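Local coordinates for protein putative isocitrate dehydrogenase, NAD-dependent (Methylococcus capsulatus, PDB 6LKY) that probably oxidises isocitrate as an NAD-dependent, magnesium-binding dehydrogenase of the isocitrate and isopropylmalate dehydrogenase family, at residues S15-T27 / T326-R338. The protein carries 1 engineered substitution. Numbering follows the deposited sequence.
Sequences SIVDAAVKVIEAT and TAQMAEAIVERVR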
loop_
_atom_site.group_PDB
_atom_site.type_symbol
_atom_site.label_atom_id
_atom_site.label_comp_id
_atom_site.label_asym_id
_atom_site.label_seq_id
_atom_site.Cartn_x
_atom_site.Cartn_y
_atom_site.Cartn_z
ATOM N N SER A 15 -20.760 19.315 5.749
ATOM C CA SER A 15 -21.963 18.769 5.128
ATOM C C SER A 15 -22.204 17.334 5.578
ATOM O O SER A 15 -23.282 17.005 6.092
ATOM C CB SER A 15 -21.882 18.864 3.601
ATOM O OG SER A 15 -20.799 18.124 3.067
ATOM N N ILE A 16 -21.195 16.467 5.436
ATOM C CA ILE A 16 -21.401 15.059 5.763
ATOM C C ILE A 16 -21.666 14.881 7.256
ATOM O O ILE A 16 -22.539 14.099 7.652
ATOM C CB ILE A 16 -20.210 14.217 5.271
ATOM C CG1 ILE A 16 -18.932 14.569 6.045
ATOM C CG2 ILE A 16 -20.027 14.419 3.775
ATOM C CD1 ILE A 16 -17.740 13.731 5.667
ATOM N N VAL A 17 -20.982 15.651 8.104
ATOM C CA VAL A 17 -21.252 15.570 9.536
ATOM C C VAL A 17 -22.685 16.010 9.798
ATOM O O VAL A 17 -23.420 15.377 10.573
ATOM C CB VAL A 17 -20.235 16.417 10.329
ATOM C CG1 VAL A 17 -20.700 16.637 11.771
ATOM C CG2 VAL A 17 -18.837 15.777 10.297
ATOM N N ASP A 18 -23.124 17.059 9.095
ATOM C CA ASP A 18 -24.513 17.470 9.211
ATOM C C ASP A 18 -25.421 16.298 8.879
ATOM O O ASP A 18 -26.258 15.891 9.702
ATOM C CB ASP A 18 -24.788 18.671 8.303
ATOM C CG ASP A 18 -26.155 19.281 8.547
ATOM O OD1 ASP A 18 -26.382 19.825 9.650
ATOM O OD2 ASP A 18 -27.007 19.200 7.639
ATOM N N ALA A 19 -25.172 15.663 7.729
ATOM C CA ALA A 19 -25.962 14.506 7.337
ATOM C C ALA A 19 -25.970 13.475 8.452
ATOM O O ALA A 19 -27.036 13.029 8.898
ATOM C CB ALA A 19 -25.420 13.912 6.033
ATOM N N ALA A 20 -24.788 13.165 8.994
ATOM C CA ALA A 20 -24.734 12.081 9.961
ATOM C C ALA A 20 -25.538 12.439 11.197
ATOM O O ALA A 20 -26.304 11.612 11.707
ATOM C CB ALA A 20 -23.288 11.754 10.324
ATOM N N VAL A 21 -25.448 13.698 11.637
ATOM C CA VAL A 21 -26.180 14.099 12.833
ATOM C C VAL A 21 -27.667 13.849 12.634
ATOM O O VAL A 21 -28.321 13.206 13.471
ATOM C CB VAL A 21 -25.881 15.575 13.170
ATOM C CG1 VAL A 21 -26.972 16.166 14.055
ATOM C CG2 VAL A 21 -24.512 15.696 13.854
ATOM N N LYS A 22 -28.190 14.223 11.456
ATOM C CA LYS A 22 -29.615 14.033 11.212
ATOM C C LYS A 22 -29.978 12.564 11.331
ATOM O O LYS A 22 -30.920 12.199 12.055
ATOM C CB LYS A 22 -29.992 14.587 9.838
ATOM C CG LYS A 22 -30.009 16.117 9.754
ATOM C CD LYS A 22 -30.676 16.579 8.457
ATOM C CE LYS A 22 -29.958 17.766 7.812
ATOM N NZ LYS A 22 -30.130 19.046 8.557
ATOM N N VAL A 23 -29.159 11.697 10.729
ATOM C CA VAL A 23 -29.454 10.269 10.755
ATOM C C VAL A 23 -29.432 9.762 12.184
ATOM O O VAL A 23 -30.335 9.029 12.613
ATOM C CB VAL A 23 -28.464 9.504 9.860
ATOM C CG1 VAL A 23 -28.493 8.022 10.172
ATOM C CG2 VAL A 23 -28.787 9.756 8.389
ATOM N N ILE A 24 -28.447 10.206 12.969
ATOM C CA ILE A 24 -28.395 9.761 14.356
ATOM C C ILE A 24 -29.662 10.196 15.080
ATOM O O ILE A 24 -30.321 9.393 15.758
ATOM C CB ILE A 24 -27.122 10.286 15.046
ATOM C CG1 ILE A 24 -25.883 9.546 14.512
ATOM C CG2 ILE A 24 -27.229 10.142 16.561
ATOM C CD1 ILE A 24 -24.563 10.254 14.815
ATOM N N GLU A 25 -30.077 11.448 14.876
ATOM C CA GLU A 25 -31.246 11.914 15.602
ATOM C C GLU A 25 -32.495 11.204 15.114
ATOM O O GLU A 25 -33.431 11.007 15.897
ATOM C CB GLU A 25 -31.362 13.434 15.504
ATOM C CG GLU A 25 -30.532 14.127 16.596
ATOM C CD GLU A 25 -30.211 15.578 16.288
ATOM O OE1 GLU A 25 -30.632 16.064 15.216
ATOM O OE2 GLU A 25 -29.523 16.224 17.114
ATOM N N ALA A 26 -32.505 10.760 13.851
ATOM C CA ALA A 26 -33.669 10.038 13.360
ATOM C C ALA A 26 -33.887 8.729 14.107
ATOM O O ALA A 26 -35.011 8.223 14.116
ATOM C CB ALA A 26 -33.550 9.779 11.861
ATOM N N THR A 27 -32.847 8.176 14.743
ATOM C CA THR A 27 -33.005 6.914 15.462
ATOM C C THR A 27 -33.694 7.085 16.807
ATOM O O THR A 27 -34.113 6.086 17.401
ATOM C CB THR A 27 -31.649 6.249 15.713
ATOM O OG1 THR A 27 -30.895 7.067 16.615
ATOM C CG2 THR A 27 -30.876 6.065 14.420
ATOM N N THR A 326 -25.430 15.224 -1.612
ATOM C CA THR A 326 -25.279 14.816 -0.214
ATOM C C THR A 326 -26.610 14.849 0.530
ATOM O O THR A 326 -26.963 13.892 1.239
ATOM C CB THR A 326 -24.239 15.712 0.479
ATOM O OG1 THR A 326 -23.070 15.814 -0.350
ATOM C CG2 THR A 326 -23.846 15.138 1.855
ATOM N N ALA A 327 -27.354 15.960 0.400
ATOM C CA ALA A 327 -28.580 16.143 1.182
ATOM C C ALA A 327 -29.690 15.149 0.789
ATOM O O ALA A 327 -30.314 14.568 1.691
ATOM C CB ALA A 327 -29.053 17.596 1.083
ATOM N N GLN A 328 -29.972 14.956 -0.526
ATOM C CA GLN A 328 -30.732 13.767 -0.971
ATOM C C GLN A 328 -30.450 12.525 -0.195
ATOM O O GLN A 328 -31.347 11.920 0.403
ATOM C CB GLN A 328 -30.427 13.321 -2.405
ATOM C CG GLN A 328 -31.563 12.661 -3.335
ATOM C CD GLN A 328 -32.469 13.375 -4.273
ATOM O OE1 GLN A 328 -32.042 14.121 -5.132
ATOM N NE2 GLN A 328 -33.718 12.878 -4.294
ATOM N N MET A 329 -29.239 12.026 -0.393
ATOM C CA MET A 329 -28.891 10.718 0.105
ATOM C C MET A 329 -29.108 10.659 1.600
ATOM O O MET A 329 -29.627 9.662 2.118
ATOM C CB MET A 329 -27.451 10.401 -0.280
ATOM C CG MET A 329 -27.081 8.997 0.050
ATOM S SD MET A 329 -25.493 8.489 -0.613
ATOM C CE MET A 329 -25.531 6.774 -0.107
ATOM N N ALA A 330 -28.786 11.758 2.299
ATOM C CA ALA A 330 -29.044 11.809 3.733
ATOM C C ALA A 330 -30.550 11.688 4.024
ATOM O O ALA A 330 -30.952 10.979 4.950
ATOM C CB ALA A 330 -28.467 13.100 4.338
ATOM N N GLU A 331 -31.407 12.385 3.257
ATOM C CA GLU A 331 -32.852 12.308 3.510
ATOM C C GLU A 331 -33.380 10.922 3.234
ATOM O O GLU A 331 -34.174 10.411 4.023
ATOM C CB GLU A 331 -33.639 13.331 2.693
ATOM C CG GLU A 331 -34.283 14.443 3.529
ATOM C CD GLU A 331 -35.228 13.846 4.606
ATOM O OE1 GLU A 331 -35.033 14.180 5.807
ATOM O OE2 GLU A 331 -36.089 12.911 4.322
ATOM N N ALA A 332 -32.905 10.280 2.154
ATOM C CA ALA A 332 -33.276 8.889 1.874
ATOM C C ALA A 332 -32.913 7.971 3.035
ATOM O O ALA A 332 -33.724 7.131 3.473
ATOM C CB ALA A 332 -32.607 8.397 0.586
ATOM N N ILE A 333 -31.714 8.155 3.585
ATOM C CA ILE A 333 -31.307 7.320 4.701
ATOM C C ILE A 333 -32.160 7.618 5.929
ATOM O O ILE A 333 -32.507 6.703 6.672
ATOM C CB ILE A 333 -29.797 7.472 4.983
ATOM C CG1 ILE A 333 -28.978 6.955 3.798
ATOM C CG2 ILE A 333 -29.388 6.654 6.225
ATOM C CD1 ILE A 333 -27.526 7.416 3.804
ATOM N N VAL A 334 -32.481 8.892 6.183
ATOM C CA VAL A 334 -33.326 9.247 7.328
ATOM C C VAL A 334 -34.684 8.565 7.211
ATOM O O VAL A 334 -35.174 7.916 8.154
ATOM C CB VAL A 334 -33.465 10.781 7.422
ATOM C CG1 VAL A 334 -34.665 11.177 8.273
ATOM C CG2 VAL A 334 -32.180 11.420 7.971
ATOM N N GLU A 335 -35.267 8.632 6.016
ATOM C CA GLU A 335 -36.572 8.031 5.789
ATOM C C GLU A 335 -36.528 6.522 6.014
ATOM O O GLU A 335 -37.466 5.950 6.588
ATOM C CB GLU A 335 -37.037 8.358 4.368
ATOM C CG GLU A 335 -37.447 9.832 4.166
ATOM C CD GLU A 335 -37.517 10.250 2.702
ATOM O OE1 GLU A 335 -37.666 11.469 2.438
ATOM O OE2 GLU A 335 -37.418 9.365 1.822
ATOM N N ARG A 336 -35.443 5.857 5.566
ATOM C CA ARG A 336 -35.298 4.409 5.771
ATOM C C ARG A 336 -35.020 4.046 7.225
ATOM O O ARG A 336 -35.571 3.063 7.737
ATOM C CB ARG A 336 -34.180 3.857 4.894
ATOM C CG ARG A 336 -34.450 3.954 3.431
ATOM C CD ARG A 336 -35.074 2.684 2.909
ATOM N NE ARG A 336 -36.527 2.700 3.018
ATOM C CZ ARG A 336 -37.297 1.620 2.944
ATOM N NH1 ARG A 336 -36.756 0.422 2.768
ATOM N NH2 ARG A 336 -38.616 1.742 3.042
ATOM N N VAL A 337 -34.201 4.846 7.918
ATOM C CA VAL A 337 -33.951 4.613 9.337
ATOM C C VAL A 337 -35.278 4.568 10.030
ATOM O O VAL A 337 -35.461 3.923 11.075
ATOM C CB VAL A 337 -33.100 5.745 9.954
ATOM C CG1 VAL A 337 -33.231 5.764 11.498
ATOM C CG2 VAL A 337 -31.651 5.640 9.574
ATOM N N ARG A 338 -36.206 5.327 9.489
ATOM C CA ARG A 338 -37.201 5.851 10.371
ATOM C C ARG A 338 -38.477 5.017 10.210
ATOM O O ARG A 338 -39.459 5.246 10.898
ATOM C CB ARG A 338 -37.156 7.357 10.091
ATOM C CG ARG A 338 -37.792 8.257 10.932
ATOM C CD ARG A 338 -39.185 8.952 10.723
ATOM N NE ARG A 338 -38.696 9.806 11.686
ATOM C CZ ARG A 338 -39.502 10.212 12.579
ATOM N NH1 ARG A 338 -39.240 10.845 13.730
ATOM N NH2 ARG A 338 -40.630 9.795 12.236
HETATM O O HOH W 1 -21.304 17.826 0.263
#
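Val-337 CG1 sits over one face of the peptide group joining Ala-26 to Thr-27, 4.0 Å from Ala-26 C and almost straight above it. The same methyl meets Thr-27 CG2 at 3.8 Å. Thr-27 suits its place because it serves two sides: chi1 of 66° turns OG1 back over the backbone, from where it reaches in the carbonyl plane to Ile-24 O (2.5 Å, C=O...donor angle 154°), while CG2 faces Val-337. Ile-24 O also accepts from Thr-27 N, so two donors grip it. With an alanine here, Ile-24 O would probably lose its hydroxyl partner, and a gap would open beside Val-337 CG1.

The two helices run nearly parallel (11°), with axes 9.1 Å apart. The small alanines suit a place where the backbones run close: Ala-19 CB and Ala-330 CB meet at 3.6 Å, with little side chain between the two chains. One turn on, Val-23 is a knob in the hole formed by Ala-330, Ile-333, Val-334 and Val-337. Its branching fills the hole in two directions, CG2 touching both Ile-333 CG2 and Val-334 CG2 while CG1, anti to the backbone N, meets Val-337 CG2 at 4.0 Å. At the other end a water donates to Ser-15 OG (2.9 Å) and Thr-326 OG1 (2.7 Å), bridging hydroxyls that also bond to Ile-12 O and Ala-275 O respectively.

Helix 278-290 packs on both partners, Met-280 against Val-17 and Ala-20 and Ile-281 against Ile-333. Arg-299 of helix 294-310 hydrogen-bonds to the carbonyls of Thr-27 and Val-337, tying the two segments together there. Helix 13-26 also packs on strand 31-35, and the side chain of its Ile-16 is close to a bound NAD.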